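Local coordinates for F1 capsule-anchoring protein (Yersinia pestis, PDB 2XET) that is the outer-membrane usher through which the F1 capsular antigen is probably assembled and secreted, here represented by its C-terminal domain, at residues A[14-22]-A[32-42]; A[59-69]-A[81-89]. All coordinates share one frame; numbering follows the deposited sequence. Where two conformers were deposited one is given.

How the contacts relate
Both contacts belong to one mixed sheet, where strand 48-54 lies between the hairpin 21-24/32-33 of contact 1 and the hairpin 62-68/79-87 of contact 2. The second segment of contact 1 also runs on into 39-45, at the opposite edge. The contact centres are 11 Å apart, and Val-16 CG2 comes 4.3 Å from Cys-63 SG. Each is partly buried. Contact 1 (14-22 with 32-42) has only a short strand pair; loops, valine packing and a CH-pi contact between Phe-18 and Asp-36 do the rest. Contact 2 (59-69 with 81-89) joins two long mid-sheet strands through a disulfide, backbone pairing, and serine and asparagine side-chain bonds, with a water reaching a threonine.

Contact 1: A[14-22]-A[32-42]; sequences KPVPFGSIV and GIVGDNSGVYL. With SO4 (sulfate ion), chain C.
Ser-38 OG is held between two backbones: Val-16 N donates to it at 2.9 Å, and it also bonds to Leu-8 O of strand 2-10. The hydroxyl reaches this place because it lies anti to its own amide nitrogen (chi1 -165°), leaning toward the 14-22 loop. A water adds a second bridge, giving one hydrogen to Val-16 O and one to Gly-35 O. The two segments form a short antiparallel ladder at Ile-21/Ile-33 and Val-22/Gly-32, with Val-22 N to Gly-32 O at 2.9 Å. Loop bonds extend it: Gly-19 N donates to Val-34 O at 2.8 Å, and Val-34 N returns a nearly straight bond to Ser-20 O, in the plane of that carbonyl. Ser-20 tightens the type II turn Pro-17 to Ser-20, its OG and N approaching Pro-17 O from the same face, OG at 2.7 Å. Within this turn, Phe-18 offers one ring face to Asp-36 CB, 3.9 Å from the centroid and 4° off the normal, a CH-pi contact; the carboxylate is turned 51° from the ring plane, and Val-34 O sits at the ring edge. Val-34 splits its methyls, CG1 meeting Val-16 CG1 and CG2 pressing on Val-22 CG2 at 3.6 Å. In the type I turn Gly-35 to Ser-38, Asn-37 ND2 donates to a sulfate, probably from the crystallisation liquor, which Arg-80 also holds. In this PapC-type domain strands 32-33 and 39-45 are the outermost of the sheet, while Val-16 and Val-34 pack on Leu-8 of strand 2-10 and Val-53 of strand 48-54.

Contact 2: A[59-69]-A[81-89]; sequences KNQSCSSNVVL and LSTTCILNN
Cys-63 and Cys-85 are joined by a disulfide, SG to SG 2.1 Å, with a chi3 of 87°. Cys-63 pairs across the sheet with Leu-87, not Cys-85, so the bridge runs diagonally, two residues off the register. Cys-63 SG stands between its backbone N and carbonyl carbon (chi1 56°), whereas Cys-85 SG extends away from its own nitrogen. Next to the bridge, Ser-64 and Ile-86 form a hydrogen-bonded pair, with N to O bonds of 2.9 Å in both directions. Toward the C-terminus the amide of Asn-88 lies across two serines: ND2 donates to Ser-62 OG and to Ser-64 OG, both at 3.1 Å and both close to the amide plane, using its two hydrogens. The Asn-88 backbone is held too, its N bonding Ser-62 O and its O accepting from Asn-60 N. At the other end the strands part: Ser-65 OG donates to Thr-84 O at 2.8 Å from above the carbonyl plane, and a water links Asn-66 N, Thr-83 OG1 and Thr-84 O.

In the next shell, Lys-50 bonds Asn-66 OD1, Leu-87 N is hydrogen-bonded to Ser-11 OG, and Val-53 packs on Cys-85. The covalent link thus ties two mid-sheet strands of this PapC-type domain beside the place where backbone pairing gives way to hydroxyl and water bridges, consistent with a domain that probably folds in the oxidising periplasm.

Contact 1: A[14-22]-A[32-42]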
loop_
_atom_site.group_PDB
_atom_site.type_symbol
_atom_site.label_atom_id
_atom_site.label_comp_id
_atom_site.label_asym_id
_atom_site.label_seq_id
_atom_site.Cartn_x
_atom_site.Cartn_y
_atom_site.Cartn_z
ATOM N N LYS A 14 -4.135 -14.331 -0.736
ATOM C CA LYS A 14 -5.428 -13.747 -1.103
ATOM C C LYS A 14 -5.216 -12.283 -1.549
ATOM O O LYS A 14 -4.336 -11.607 -1.031
ATOM C CB LYS A 14 -6.449 -13.806 0.067
ATOM C CG LYS A 14 -6.749 -15.237 0.609
ATOM C CD LYS A 14 -7.762 -15.213 1.762
ATOM C CE LYS A 14 -8.090 -16.614 2.273
ATOM N NZ LYS A 14 -7.076 -17.107 3.230
ATOM N N PRO A 15 -6.078 -11.773 -2.440
ATOM C CA PRO A 15 -6.043 -10.331 -2.729
ATOM C C PRO A 15 -6.413 -9.540 -1.472
ATOM O O PRO A 15 -7.138 -10.032 -0.589
ATOM C CB PRO A 15 -7.128 -10.148 -3.816
ATOM C CG PRO A 15 -7.495 -11.576 -4.286
ATOM C CD PRO A 15 -7.178 -12.475 -3.133
ATOM N N VAL A 16 -5.954 -8.298 -1.395
ATOM C CA VAL A 16 -6.390 -7.423 -0.298
ATOM C C VAL A 16 -7.850 -7.035 -0.601
ATOM O O VAL A 16 -8.187 -6.744 -1.749
ATOM C CB VAL A 16 -5.524 -6.167 -0.206
ATOM C CG1 VAL A 16 -6.171 -5.100 0.700
ATOM C CG2 VAL A 16 -4.119 -6.524 0.324
ATOM N N PRO A 17 -8.727 -7.078 0.405
ATOM C CA PRO A 17 -10.148 -6.750 0.169
ATOM C C PRO A 17 -10.394 -5.383 -0.523
ATOM O O PRO A 17 -9.787 -4.373 -0.155
ATOM C CB PRO A 17 -10.733 -6.738 1.588
ATOM C CG PRO A 17 -9.910 -7.740 2.316
ATOM C CD PRO A 17 -8.486 -7.532 1.783
ATOM N N PHE A 18 -11.269 -5.409 -1.526
ATOM C CA PHE A 18 -11.771 -4.205 -2.204
ATOM C C PHE A 18 -12.338 -3.263 -1.131
ATOM O O PHE A 18 -13.258 -3.627 -0.388
ATOM C CB PHE A 18 -12.857 -4.647 -3.206
ATOM C CG PHE A 18 -13.499 -3.517 -3.994
ATOM C CD1 PHE A 18 -12.861 -2.289 -4.163
ATOM C CD2 PHE A 18 -14.736 -3.722 -4.618
ATOM C CE1 PHE A 18 -13.441 -1.259 -4.902
ATOM C CE2 PHE A 18 -15.351 -2.703 -5.380
ATOM C CZ PHE A 18 -14.713 -1.462 -5.525
ATOM N N GLY A 19 -11.756 -2.073 -1.008
ATOM C CA GLY A 19 -12.239 -1.086 -0.024
ATOM C C GLY A 19 -11.377 -0.906 1.216
ATOM O O GLY A 19 -11.639 -0.003 2.038
ATOM N N SER A 20 -10.356 -1.765 1.367
ATOM C CA SER A 20 -9.405 -1.608 2.467
ATOM C C SER A 20 -8.761 -0.220 2.456
ATOM O O SER A 20 -8.446 0.343 1.393
ATOM C CB SER A 20 -8.310 -2.673 2.403
ATOM O OG SER A 20 -8.846 -3.985 2.375
ATOM N N ILE A 21 -8.537 0.302 3.651
ATOM C CA ILE A 21 -7.967 1.637 3.776
ATOM C C ILE A 21 -6.445 1.572 3.960
ATOM O O ILE A 21 -5.936 0.804 4.791
ATOM C CB ILE A 21 -8.622 2.404 4.921
ATOM C CG1 ILE A 21 -10.159 2.554 4.687
ATOM C CG2 ILE A 21 -7.959 3.771 5.080
ATOM C CD1 ILE A 21 -10.536 3.300 3.432
ATOM N N VAL A 22 -5.732 2.379 3.168
ATOM C CA VAL A 22 -4.275 2.408 3.202
ATOM C C VAL A 22 -3.853 3.633 3.973
ATOM O O VAL A 22 -4.349 4.727 3.695
ATOM C CB VAL A 22 -3.672 2.459 1.788
ATOM C CG1 VAL A 22 -2.141 2.495 1.835
ATOM C CG2 VAL A 22 -4.154 1.272 0.967
ATOM N N GLY A 32 -5.106 6.311 0.893
ATOM C CA GLY A 32 -5.767 5.824 -0.324
ATOM C C GLY A 32 -6.653 4.633 -0.013
ATOM O O GLY A 32 -6.753 4.225 1.149
ATOM N N ILE A 33 -7.321 4.114 -1.040
ATOM C CA ILE A 33 -8.263 3.000 -0.871
ATOM C C ILE A 33 -7.959 1.911 -1.896
ATOM O O ILE A 33 -7.737 2.190 -3.068
ATOM C CB ILE A 33 -9.729 3.448 -1.095
ATOM C CG1 ILE A 33 -10.052 4.749 -0.337
ATOM C CG2 ILE A 33 -10.696 2.338 -0.687
ATOM C CD1 ILE A 33 -11.360 5.406 -0.807
ATOM N N VAL A 34 -7.929 0.667 -1.435
ATOM C CA VAL A 34 -7.611 -0.467 -2.313
ATOM C C VAL A 34 -8.817 -0.734 -3.211
ATOM O O VAL A 34 -9.945 -0.763 -2.741
ATOM C CB VAL A 34 -7.241 -1.689 -1.477
ATOM C CG1 VAL A 34 -7.069 -2.941 -2.359
ATOM C CG2 VAL A 34 -5.950 -1.407 -0.673
ATOM N N GLY A 35 -8.566 -0.829 -4.513
ATOM C CA GLY A 35 -9.645 -1.001 -5.492
ATOM C C GLY A 35 -9.939 -2.446 -5.837
ATOM O O GLY A 35 -9.491 -3.370 -5.124
ATOM N N ASP A 36 -10.688 -2.647 -6.924
ATOM C CA ASP A 36 -11.205 -3.996 -7.265
ATOM C C ASP A 36 -10.189 -4.923 -7.942
ATOM O O ASP A 36 -10.501 -6.092 -8.182
ATOM C CB ASP A 36 -12.540 -3.954 -8.043
ATOM C CG ASP A 36 -12.414 -3.274 -9.397
ATOM O OD1 ASP A 36 -11.289 -3.141 -9.914
ATOM O OD2 ASP A 36 -13.454 -2.870 -9.955
ATOM N N ASN A 37 -8.990 -4.408 -8.237
ATOM C CA ASN A 37 -7.850 -5.230 -8.697
ATOM C C ASN A 37 -6.742 -5.320 -7.610
ATOM O O ASN A 37 -5.569 -5.595 -7.895
ATOM C CB ASN A 37 -7.291 -4.678 -10.012
ATOM C CG ASN A 37 -8.246 -4.849 -11.193
ATOM O OD1 ASN A 37 -8.880 -5.882 -11.358
ATOM N ND2 ASN A 37 -8.334 -3.819 -12.044
ATOM N N SER A 38 -7.139 -5.077 -6.354
ATOM C CA SER A 38 -6.211 -5.153 -5.218
ATOM C C SER A 38 -5.002 -4.234 -5.397
ATOM O O SER A 38 -3.864 -4.570 -5.015
ATOM C CB SER A 38 -5.764 -6.596 -4.951
ATOM O OG SER A 38 -5.168 -6.697 -3.664
ATOM N N GLY A 39 -5.266 -3.062 -5.994
ATOM C CA GLY A 39 -4.264 -2.011 -6.123
ATOM C C GLY A 39 -4.668 -0.683 -5.500
ATOM O O GLY A 39 -5.843 -0.423 -5.201
ATOM N N VAL A 40 -3.670 0.156 -5.281
ATOM C CA VAL A 40 -3.893 1.527 -4.842
ATOM C C VAL A 40 -2.934 2.481 -5.562
ATOM O O VAL A 40 -1.810 2.101 -5.904
ATOM C CB VAL A 40 -3.737 1.626 -3.299
ATOM C CG1 VAL A 40 -2.280 1.291 -2.872
ATOM C CG2 VAL A 40 -4.163 3.012 -2.798
ATOM N N TYR A 41 -3.389 3.708 -5.796
ATOM C CA TYR A 41 -2.538 4.740 -6.382
ATOM C C TYR A 41 -2.209 5.748 -5.276
ATOM O O TYR A 41 -3.119 6.245 -4.594
ATOM C CB TYR A 41 -3.256 5.422 -7.552
ATOM C CG TYR A 41 -2.404 6.454 -8.264
ATOM C CD1 TYR A 41 -1.336 6.059 -9.101
ATOM C CD2 TYR A 41 -2.640 7.836 -8.100
ATOM C CE1 TYR A 41 -0.546 6.998 -9.770
ATOM C CE2 TYR A 41 -1.835 8.792 -8.763
ATOM C CZ TYR A 41 -0.783 8.360 -9.591
ATOM O OH TYR A 41 -0.004 9.292 -10.245
ATOM N N LEU A 42 -0.913 6.033 -5.117
ATOM C CA LEU A 42 -0.399 6.877 -4.032
ATOM C C LEU A 42 0.555 7.925 -4.626
ATOM O O LEU A 42 1.270 7.644 -5.605
ATOM C CB LEU A 42 0.360 6.024 -3.008
ATOM C CG LEU A 42 -0.416 4.903 -2.293
ATOM C CD1 LEU A 42 0.503 3.972 -1.479
ATOM C CD2 LEU A 42 -1.534 5.488 -1.379
HETATM S S SO4 C . -5.201 -1.288 -10.824
HETATM O O1 SO4 C . -4.522 -0.073 -11.270
HETATM O O2 SO4 C . -4.432 -2.496 -11.136
HETATM O O3 SO4 C . -5.441 -1.237 -9.398
HETATM O O4 SO4 C . -6.471 -1.396 -11.538
HETATM O O HOH W 1 -9.558 -6.249 -4.148
#

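Contact 2: A[59-69]-A[81-89]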
loop_
_atom_site.group_PDB
_atom_site.type_symbol
_atom_site.label_atom_id
_atom_site.label_comp_id
_atom_site.label_asym_id
_atom_site.label_seq_id
_atom_site.Cartn_x
_atom_site.Cartn_y
_atom_site.Cartn_z
ATOM N N LYS A 59 -7.797 -9.496 14.750
ATOM C CA LYS A 59 -6.613 -10.187 14.250
ATOM C C LYS A 59 -6.866 -10.682 12.830
ATOM O O LYS A 59 -7.957 -11.173 12.522
ATOM C CB LYS A 59 -6.269 -11.380 15.142
ATOM C CG LYS A 59 -5.859 -11.013 16.546
ATOM C CD LYS A 59 -4.454 -10.485 16.591
ATOM C CE LYS A 59 -3.816 -10.678 17.954
ATOM N NZ LYS A 59 -4.367 -9.752 18.975
ATOM N N ASN A 60 -5.840 -10.554 11.988
ATOM C CA ASN A 60 -5.872 -10.972 10.583
ATOM C C ASN A 60 -6.748 -10.079 9.704
ATOM O O ASN A 60 -7.081 -10.459 8.579
ATOM C CB ASN A 60 -6.265 -12.449 10.442
ATOM C CG ASN A 60 -5.427 -13.180 9.400
ATOM O OD1 ASN A 60 -4.209 -12.969 9.295
ATOM N ND2 ASN A 60 -6.070 -14.054 8.631
ATOM N N GLN A 61 -7.076 -8.887 10.199
ATOM C CA GLN A 61 -7.878 -7.925 9.409
ATOM C C GLN A 61 -7.104 -6.678 9.012
ATOM O O GLN A 61 -7.682 -5.656 8.652
ATOM C CB GLN A 61 -9.210 -7.590 10.086
ATOM C CG GLN A 61 -10.092 -8.807 10.278
ATOM C CD GLN A 61 -11.401 -8.511 10.992
ATOM O OE1 GLN A 61 -11.507 -7.557 11.761
ATOM N NE2 GLN A 61 -12.397 -9.351 10.750
ATOM N N SER A 62 -5.782 -6.781 9.094
ATOM C CA SER A 62 -4.910 -5.747 8.548
ATOM C C SER A 62 -3.599 -6.405 8.144
ATOM O O SER A 62 -3.294 -7.533 8.541
ATOM C CB SER A 62 -4.656 -4.648 9.588
ATOM O OG SER A 62 -3.797 -5.115 10.617
ATOM N N CYS A 63 -2.819 -5.677 7.362
ATOM C CA CYS A 63 -1.506 -6.168 6.924
ATOM C C CYS A 63 -0.551 -4.994 6.722
ATOM O O CYS A 63 -0.995 -3.838 6.589
ATOM C CB CYS A 63 -1.628 -7.048 5.680
ATOM S SG CYS A 63 -2.446 -6.269 4.263
ATOM N N SER A 64 0.747 -5.281 6.708
ATOM C CA SER A 64 1.757 -4.230 6.648
ATOM C C SER A 64 2.685 -4.445 5.465
ATOM O O SER A 64 3.069 -5.576 5.176
ATOM C CB SER A 64 2.574 -4.197 7.945
ATOM O OG SER A 64 1.714 -3.917 9.057
ATOM N N SER A 65 3.063 -3.352 4.809
ATOM C CA SER A 65 3.929 -3.421 3.627
ATOM C C SER A 65 5.018 -2.337 3.642
ATOM O O SER A 65 4.787 -1.215 4.093
ATOM C CB SER A 65 3.079 -3.198 2.351
ATOM O OG SER A 65 2.200 -4.280 2.097
ATOM N N ASN A 66 6.200 -2.665 3.113
ATOM C CA ASN A 66 7.187 -1.625 2.781
ATOM C C ASN A 66 7.013 -1.172 1.329
ATOM O O ASN A 66 6.681 -1.978 0.445
ATOM C CB ASN A 66 8.620 -2.131 2.985
ATOM C CG ASN A 66 8.910 -2.504 4.438
ATOM O OD1 ASN A 66 8.463 -1.831 5.374
ATOM N ND2 ASN A 66 9.660 -3.588 4.628
ATOM N N VAL A 67 7.198 0.119 1.093
ATOM C CA VAL A 67 7.054 0.695 -0.254
ATOM C C VAL A 67 8.375 1.389 -0.613
ATOM O O VAL A 67 8.686 2.462 -0.090
ATOM C CB VAL A 67 5.860 1.694 -0.343
ATOM C CG1 VAL A 67 5.634 2.148 -1.791
ATOM C CG2 VAL A 67 4.558 1.051 0.183
ATOM N N VAL A 68 9.141 0.751 -1.502
ATOM C CA VAL A 68 10.477 1.226 -1.891
ATOM C C VAL A 68 10.441 1.616 -3.367
ATOM O O VAL A 68 10.156 0.780 -4.216
ATOM C CB VAL A 68 11.564 0.144 -1.643
ATOM C CG1 VAL A 68 12.959 0.641 -2.080
ATOM C CG2 VAL A 68 11.576 -0.267 -0.160
ATOM N N LEU A 69 10.669 2.897 -3.644
ATOM C CA LEU A 69 10.653 3.427 -4.999
ATOM C C LEU A 69 12.054 3.403 -5.565
ATOM O O LEU A 69 13.029 3.569 -4.813
ATOM C CB LEU A 69 10.179 4.885 -5.003
ATOM C CG LEU A 69 8.758 5.146 -4.490
ATOM C CD1 LEU A 69 8.485 6.641 -4.534
ATOM C CD2 LEU A 69 7.734 4.381 -5.299
ATOM N N LEU A 81 4.292 -1.003 -9.337
ATOM C CA LEU A 81 5.045 -1.844 -8.404
ATOM C C LEU A 81 4.159 -2.860 -7.686
ATOM O O LEU A 81 2.934 -2.682 -7.598
ATOM C CB LEU A 81 5.737 -0.962 -7.365
ATOM C CG LEU A 81 6.705 0.147 -7.814
ATOM C CD1 LEU A 81 7.489 0.674 -6.628
ATOM C CD2 LEU A 81 7.665 -0.349 -8.896
ATOM N N SER A 82 4.793 -3.914 -7.165
ATOM C CA SER A 82 4.090 -4.942 -6.403
ATOM C C SER A 82 4.805 -5.194 -5.092
ATOM O O SER A 82 6.039 -5.120 -5.026
ATOM C CB SER A 82 4.028 -6.259 -7.178
ATOM O OG SER A 82 3.251 -6.151 -8.366
ATOM N N THR A 83 4.040 -5.493 -4.048
ATOM C CA THR A 83 4.659 -5.913 -2.798
ATOM C C THR A 83 3.729 -6.817 -1.982
ATOM O O THR A 83 2.545 -6.939 -2.282
ATOM C CB THR A 83 5.152 -4.707 -1.968
ATOM O OG1 THR A 83 6.074 -5.167 -0.968
ATOM C CG2 THR A 83 3.966 -3.958 -1.304
ATOM N N THR A 84 4.301 -7.502 -1.004
ATOM C CA THR A 84 3.507 -8.319 -0.099
ATOM C C THR A 84 2.979 -7.489 1.036
ATOM O O THR A 84 3.675 -6.624 1.568
ATOM C CB THR A 84 4.362 -9.434 0.518
ATOM O OG1 THR A 84 4.967 -10.177 -0.527
ATOM C CG2 THR A 84 3.524 -10.378 1.365
ATOM N N CYS A 85 1.736 -7.774 1.409
ATOM C CA CYS A 85 1.146 -7.190 2.599
ATOM C C CYS A 85 1.099 -8.307 3.663
ATOM O O CYS A 85 0.311 -9.258 3.555
ATOM C CB CYS A 85 -0.242 -6.639 2.258
ATOM S SG CYS A 85 -0.879 -5.320 3.321
ATOM N N ILE A 86 1.962 -8.185 4.660
ATOM C CA ILE A 86 2.135 -9.253 5.641
ATOM C C ILE A 86 1.033 -9.135 6.692
ATOM O O ILE A 86 0.900 -8.104 7.376
ATOM C CB ILE A 86 3.558 -9.213 6.263
ATOM C CG1 ILE A 86 4.600 -9.557 5.185
ATOM C CG2 ILE A 86 3.653 -10.152 7.452
ATOM C CD1 ILE A 86 6.074 -9.397 5.624
ATOM N N LEU A 87 0.233 -10.188 6.812
ATOM C CA LEU A 87 -0.934 -10.140 7.734
ATOM C C LEU A 87 -0.514 -9.941 9.183
ATOM O O LEU A 87 0.437 -10.589 9.663
ATOM C CB LEU A 87 -1.769 -11.421 7.623
ATOM C CG LEU A 87 -2.581 -11.456 6.326
ATOM C CD1 LEU A 87 -2.889 -12.878 5.867
ATOM C CD2 LEU A 87 -3.895 -10.616 6.471
ATOM N N ASN A 88 -1.231 -9.055 9.869
ATOM C CA ASN A 88 -1.069 -8.828 11.305
ATOM C C ASN A 88 -2.021 -9.756 12.046
ATOM O O ASN A 88 -3.214 -9.489 12.130
ATOM C CB ASN A 88 -1.347 -7.350 11.640
ATOM C CG ASN A 88 -0.306 -6.429 11.058
ATOM O OD1 ASN A 88 0.900 -6.614 11.295
ATOM N ND2 ASN A 88 -0.752 -5.430 10.285
ATOM N N ASN A 89 -1.502 -10.880 12.530
ATOM C CA ASN A 89 -2.352 -11.889 13.152
ATOM C C ASN A 89 -1.925 -12.156 14.607
ATOM O O ASN A 89 -1.672 -11.215 15.372
ATOM C CB ASN A 89 -2.344 -13.161 12.297
ATOM C CG ASN A 89 -3.429 -14.163 12.698
ATOM O OD1 ASN A 89 -4.406 -13.822 13.378
ATOM N ND2 ASN A 89 -3.257 -15.410 12.270
ATOM O OXT ASN A 89 -1.815 -13.302 15.059
HETATM O O HOH W 2 -4.817 -7.211 12.101
HETATM O O HOH W 3 6.224 -5.331 1.774
#